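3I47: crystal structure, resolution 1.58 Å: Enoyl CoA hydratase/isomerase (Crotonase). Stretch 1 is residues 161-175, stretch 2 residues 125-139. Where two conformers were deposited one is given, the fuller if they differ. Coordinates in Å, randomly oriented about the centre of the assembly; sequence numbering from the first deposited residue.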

# COMPACT_ATOMS: atom_id res chain seq x y z
N MET A 161 -16.35 -8.16 11.26
CA MET A 161 -16.97 -9.34 10.65
C MET A 161 -15.92 -10.28 10.08
O MET A 161 -15.93 -11.48 10.37
CB MET A 161 -17.92 -8.91 9.52
CG MET A 161 -18.51 -10.07 8.72
SD MET A 161 -19.66 -9.52 7.41
CE MET A 161 -18.52 -9.18 6.09
N LEU A 162 -15.05 -9.74 9.23
CA LEU A 162 -14.12 -10.59 8.50
C LEU A 162 -13.04 -11.18 9.40
O LEU A 162 -12.56 -12.29 9.14
CB LEU A 162 -13.49 -9.82 7.33
CG LEU A 162 -14.52 -9.32 6.31
CD1 LEU A 162 -13.88 -8.27 5.39
CD2 LEU A 162 -15.07 -10.52 5.53
N PHE A 163 -12.69 -10.46 10.48
CA PHE A 163 -11.74 -11.02 11.47
C PHE A 163 -12.39 -12.19 12.22
O PHE A 163 -11.75 -13.21 12.46
CB PHE A 163 -11.32 -9.99 12.54
CG PHE A 163 -10.51 -8.83 12.02
CD1 PHE A 163 -9.91 -8.85 10.77
CD2 PHE A 163 -10.31 -7.71 12.85
CE1 PHE A 163 -9.15 -7.76 10.32
CE2 PHE A 163 -9.54 -6.63 12.42
CZ PHE A 163 -8.96 -6.66 11.14
N MET A 164 -13.66 -12.04 12.59
CA MET A 164 -14.34 -13.07 13.38
C MET A 164 -14.64 -14.32 12.56
O MET A 164 -14.62 -15.44 13.08
CB MET A 164 -15.64 -12.52 13.99
CG MET A 164 -15.43 -11.38 15.01
SD MET A 164 -16.98 -10.89 15.89
CE MET A 164 -18.11 -10.55 14.52
N SER A 165 -14.96 -14.13 11.28
CA SER A 165 -15.40 -15.25 10.44
C SER A 165 -14.24 -15.96 9.75
O SER A 165 -14.35 -17.14 9.44
CB SER A 165 -16.37 -14.75 9.37
OG SER A 165 -15.66 -14.03 8.37
N ALA A 166 -13.15 -15.23 9.50
CA ALA A 166 -12.04 -15.70 8.66
C ALA A 166 -12.51 -16.16 7.27
O ALA A 166 -11.89 -17.01 6.63
CB ALA A 166 -11.25 -16.82 9.39
N GLU A 167 -13.62 -15.59 6.81
CA GLU A 167 -14.14 -15.95 5.49
C GLU A 167 -13.25 -15.40 4.37
O GLU A 167 -12.64 -14.33 4.50
CB GLU A 167 -15.59 -15.51 5.31
CG GLU A 167 -15.80 -14.00 5.17
CD GLU A 167 -17.22 -13.59 5.49
OE1 GLU A 167 -18.08 -13.65 4.59
OE2 GLU A 167 -17.47 -13.21 6.65
N VAL A 168 -13.22 -16.13 3.27
CA VAL A 168 -12.56 -15.64 2.06
C VAL A 168 -13.53 -14.72 1.34
O VAL A 168 -14.72 -15.02 1.22
CB VAL A 168 -12.15 -16.82 1.14
CG1 VAL A 168 -11.49 -16.30 -0.16
CG2 VAL A 168 -11.20 -17.74 1.88
N PHE A 169 -13.03 -13.57 0.89
CA PHE A 169 -13.85 -12.64 0.12
C PHE A 169 -13.19 -12.29 -1.20
O PHE A 169 -11.97 -12.14 -1.26
CB PHE A 169 -14.29 -11.41 0.93
CG PHE A 169 -13.17 -10.58 1.52
CD1 PHE A 169 -12.83 -9.34 0.97
CD2 PHE A 169 -12.50 -11.00 2.68
CE1 PHE A 169 -11.82 -8.54 1.53
CE2 PHE A 169 -11.49 -10.21 3.26
CZ PHE A 169 -11.14 -8.97 2.69
N ASP A 170 -14.00 -12.20 -2.25
CA ASP A 170 -13.46 -11.99 -3.59
C ASP A 170 -13.12 -10.53 -3.90
O ASP A 170 -13.29 -9.65 -3.07
CB ASP A 170 -14.35 -12.64 -4.67
CG ASP A 170 -15.73 -11.99 -4.80
OD1 ASP A 170 -15.94 -10.86 -4.32
OD2 ASP A 170 -16.63 -12.64 -5.41
N ALA A 171 -12.56 -10.31 -5.10
CA ALA A 171 -12.09 -8.99 -5.48
C ALA A 171 -13.24 -8.00 -5.56
O ALA A 171 -13.08 -6.85 -5.14
CB ALA A 171 -11.35 -9.05 -6.82
N THR A 172 -14.40 -8.44 -6.06
CA THR A 172 -15.60 -7.57 -6.08
C THR A 172 -16.02 -7.12 -4.68
O THR A 172 -16.36 -5.94 -4.46
CB THR A 172 -16.78 -8.24 -6.82
OG1 THR A 172 -16.39 -8.52 -8.16
CG2 THR A 172 -18.03 -7.32 -6.82
N ARG A 173 -15.97 -8.04 -3.72
CA ARG A 173 -16.26 -7.72 -2.34
C ARG A 173 -15.21 -6.77 -1.75
O ARG A 173 -15.56 -5.81 -1.05
CB ARG A 173 -16.39 -8.99 -1.50
CG ARG A 173 -16.96 -8.72 -0.12
CD ARG A 173 -18.25 -7.90 -0.27
NE ARG A 173 -19.02 -7.83 0.97
CZ ARG A 173 -19.67 -6.74 1.36
NH1 ARG A 173 -19.62 -5.61 0.65
NH2 ARG A 173 -20.38 -6.77 2.48
N ALA A 174 -13.93 -7.04 -2.03
CA ALA A 174 -12.88 -6.14 -1.56
C ALA A 174 -13.06 -4.73 -2.12
O ALA A 174 -12.83 -3.75 -1.42
CB ALA A 174 -11.50 -6.69 -1.89
N TYR A 175 -13.52 -4.65 -3.36
CA TYR A 175 -13.81 -3.36 -4.02
C TYR A 175 -14.99 -2.65 -3.35
O TYR A 175 -14.90 -1.45 -3.05
CB TYR A 175 -14.10 -3.62 -5.49
CG TYR A 175 -14.47 -2.42 -6.30
CD1 TYR A 175 -15.80 -2.07 -6.48
CD2 TYR A 175 -13.49 -1.63 -6.92
CE1 TYR A 175 -16.16 -0.95 -7.26
CE2 TYR A 175 -13.84 -0.52 -7.70
CZ TYR A 175 -15.18 -0.20 -7.86
OH TYR A 175 -15.53 0.89 -8.64
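Stretch 2 (125-139) IASTSARFCFSEVKL

A short antiparallel pairing sets the register of two chain segments, and side chains on and beside the strands fill out the contact; this crotonase-family protein gives a compact example. Stretch 1 leaves a helix at Ala166, whose positive phi (55°) turns the chain into an extended segment through Asp170; a second helix starts at Ala171, with Asp170 as its N-cap, Asp170 OD1 accepting from Arg173 N at 2.9 Å. Stretch 2 runs from strand 125-127 through a type I turn, Ser127 to Ala130, into strand 131-133, and ends in a 3-10 segment. The strands 168-170 and 131-133 run antiparallel, with N-to-C directions 149° apart and axes approaching to 4.6 Å. Phe169 and Phe132 form the hydrogen-bonded pair: Phe132 N donates to Phe169 O at 2.8 Å, and Phe169 N to Phe132 O at 2.9 Å. Asp170 lies across from Arg131, their CA atoms 4.5 Å apart.

Beyond the strands, water continues the link. Water 2 donates to Leu162 O and Glu167 O and accepts from Phe134 N; water 1 donates to Phe163 O and Phe134 O and accepts from Val137 N.

The paired phenylalanines share one face of the sheet. Their rings are nearly parallel but slid apart, so that Phe132 CB, rather than its ring, covers the Phe169 face, 3.4 Å from Phe169 CZ. Phe134 receives the edge of Phe163 on its face, with planes at 84°, while Leu162 CB meets its edge, 3.7 Å from Phe134 CD2. The end of Lys138 approaches stretch 1, and Lys138 NZ donates to Ala166 O at 2.8 Å. At the other end, Ala171 CB packs 3.3 Å from Ser127 O, and Ala174 CB lies 3.6 Å from Phe132 CE1, so the start of the second helix lies against the turn and strand.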

# COMPACT_ATOMS: atom_id res chain seq x y z
N ILE A 125 -5.07 -2.23 -6.14
CA ILE A 125 -5.63 -2.60 -7.42
C ILE A 125 -5.63 -4.12 -7.45
O ILE A 125 -4.58 -4.74 -7.22
CB ILE A 125 -4.75 -2.08 -8.58
CG1 ILE A 125 -4.64 -0.54 -8.55
CG2 ILE A 125 -5.30 -2.57 -9.94
CD1 ILE A 125 -3.55 0.04 -9.49
N ALA A 126 -6.79 -4.73 -7.70
CA ALA A 126 -6.90 -6.18 -7.72
C ALA A 126 -7.32 -6.69 -9.09
O ALA A 126 -8.09 -6.02 -9.80
CB ALA A 126 -7.90 -6.64 -6.68
N SER A 127 -6.80 -7.85 -9.47
CA SER A 127 -7.33 -8.57 -10.62
C SER A 127 -8.70 -9.16 -10.23
O SER A 127 -8.99 -9.34 -9.04
CB SER A 127 -6.37 -9.68 -11.04
OG SER A 127 -6.22 -10.58 -9.96
N THR A 128 -9.54 -9.44 -11.22
CA THR A 128 -10.89 -9.94 -10.94
C THR A 128 -10.86 -11.26 -10.17
O THR A 128 -11.79 -11.56 -9.41
CB THR A 128 -11.71 -10.12 -12.24
OG1 THR A 128 -11.03 -11.01 -13.12
CG2 THR A 128 -11.91 -8.78 -12.94
N SER A 129 -9.78 -12.02 -10.34
CA SER A 129 -9.66 -13.33 -9.70
C SER A 129 -9.00 -13.29 -8.31
O SER A 129 -8.85 -14.35 -7.67
CB SER A 129 -8.91 -14.31 -10.62
OG SER A 129 -9.70 -14.63 -11.75
N ALA A 130 -8.62 -12.10 -7.83
CA ALA A 130 -7.99 -11.96 -6.51
C ALA A 130 -8.95 -12.34 -5.38
O ALA A 130 -10.16 -12.17 -5.51
CB ALA A 130 -7.48 -10.53 -6.30
N ARG A 131 -8.40 -12.91 -4.30
CA ARG A 131 -9.20 -13.27 -3.13
C ARG A 131 -8.45 -12.87 -1.88
O ARG A 131 -7.22 -12.85 -1.85
CB ARG A 131 -9.53 -14.76 -3.07
CG ARG A 131 -10.21 -15.34 -4.29
CD ARG A 131 -9.23 -16.24 -5.00
NE ARG A 131 -8.53 -17.08 -4.02
CZ ARG A 131 -7.58 -17.96 -4.32
NH1 ARG A 131 -7.02 -18.67 -3.35
NH2 ARG A 131 -7.19 -18.15 -5.57
N PHE A 132 -9.21 -12.53 -0.84
CA PHE A 132 -8.62 -12.04 0.41
C PHE A 132 -9.14 -12.82 1.60
O PHE A 132 -10.24 -13.36 1.55
CB PHE A 132 -8.99 -10.56 0.60
CG PHE A 132 -8.45 -9.66 -0.48
CD1 PHE A 132 -9.13 -9.51 -1.68
CD2 PHE A 132 -7.26 -8.95 -0.27
CE1 PHE A 132 -8.61 -8.65 -2.68
CE2 PHE A 132 -6.74 -8.10 -1.25
CZ PHE A 132 -7.43 -7.95 -2.45
N CYS A 133 -8.35 -12.86 2.66
CA CYS A 133 -8.78 -13.53 3.89
C CYS A 133 -7.96 -13.10 5.08
O CYS A 133 -6.73 -13.03 5.00
CB CYS A 133 -8.67 -15.05 3.71
SG CYS A 133 -9.35 -16.02 5.07
N PHE A 134 -8.63 -12.83 6.19
CA PHE A 134 -7.95 -12.67 7.49
C PHE A 134 -8.16 -13.96 8.27
O PHE A 134 -9.16 -14.13 8.98
CB PHE A 134 -8.50 -11.44 8.25
CG PHE A 134 -8.57 -10.21 7.41
CD1 PHE A 134 -7.41 -9.62 6.91
CD2 PHE A 134 -9.80 -9.64 7.08
CE1 PHE A 134 -7.48 -8.47 6.10
CE2 PHE A 134 -9.88 -8.50 6.28
CZ PHE A 134 -8.72 -7.92 5.79
N SER A 135 -7.22 -14.89 8.11
CA SER A 135 -7.42 -16.28 8.52
C SER A 135 -7.04 -16.60 9.97
O SER A 135 -7.24 -17.74 10.41
CB SER A 135 -6.65 -17.21 7.56
OG SER A 135 -5.29 -16.81 7.48
N GLU A 136 -6.53 -15.61 10.70
CA GLU A 136 -5.87 -15.85 12.00
C GLU A 136 -6.70 -16.60 13.04
O GLU A 136 -6.18 -17.45 13.75
CB GLU A 136 -5.35 -14.54 12.59
CG GLU A 136 -4.10 -13.97 11.86
CD GLU A 136 -4.40 -13.31 10.50
OE1 GLU A 136 -5.57 -13.14 10.10
OE2 GLU A 136 -3.41 -12.92 9.82
N VAL A 137 -8.00 -16.31 13.13
CA VAL A 137 -8.81 -16.95 14.18
C VAL A 137 -8.94 -18.47 13.98
O VAL A 137 -9.27 -19.18 14.93
CB VAL A 137 -10.22 -16.30 14.38
CG1 VAL A 137 -10.10 -14.84 14.85
CG2 VAL A 137 -11.11 -16.44 13.14
N LYS A 138 -8.70 -18.95 12.76
CA LYS A 138 -8.73 -20.39 12.49
C LYS A 138 -7.57 -21.10 13.19
O LYS A 138 -7.65 -22.30 13.46
CB LYS A 138 -8.68 -20.66 10.99
CG LYS A 138 -9.98 -20.31 10.25
CD LYS A 138 -9.81 -20.43 8.74
CE LYS A 138 -11.12 -20.19 7.99
NZ LYS A 138 -10.92 -19.66 6.58
N LEU A 139 -6.51 -20.34 13.47
CA LEU A 139 -5.31 -20.86 14.13
C LEU A 139 -5.26 -20.49 15.61
O LEU A 139 -4.25 -20.68 16.28
CB LEU A 139 -4.07 -20.32 13.43
CG LEU A 139 -3.46 -21.14 12.29
CD1 LEU A 139 -4.51 -21.76 11.38
CD2 LEU A 139 -2.52 -20.26 11.51
O HOH W 1 -9.12 -13.90 11.75
O HOH W 2 -11.55 -12.77 6.48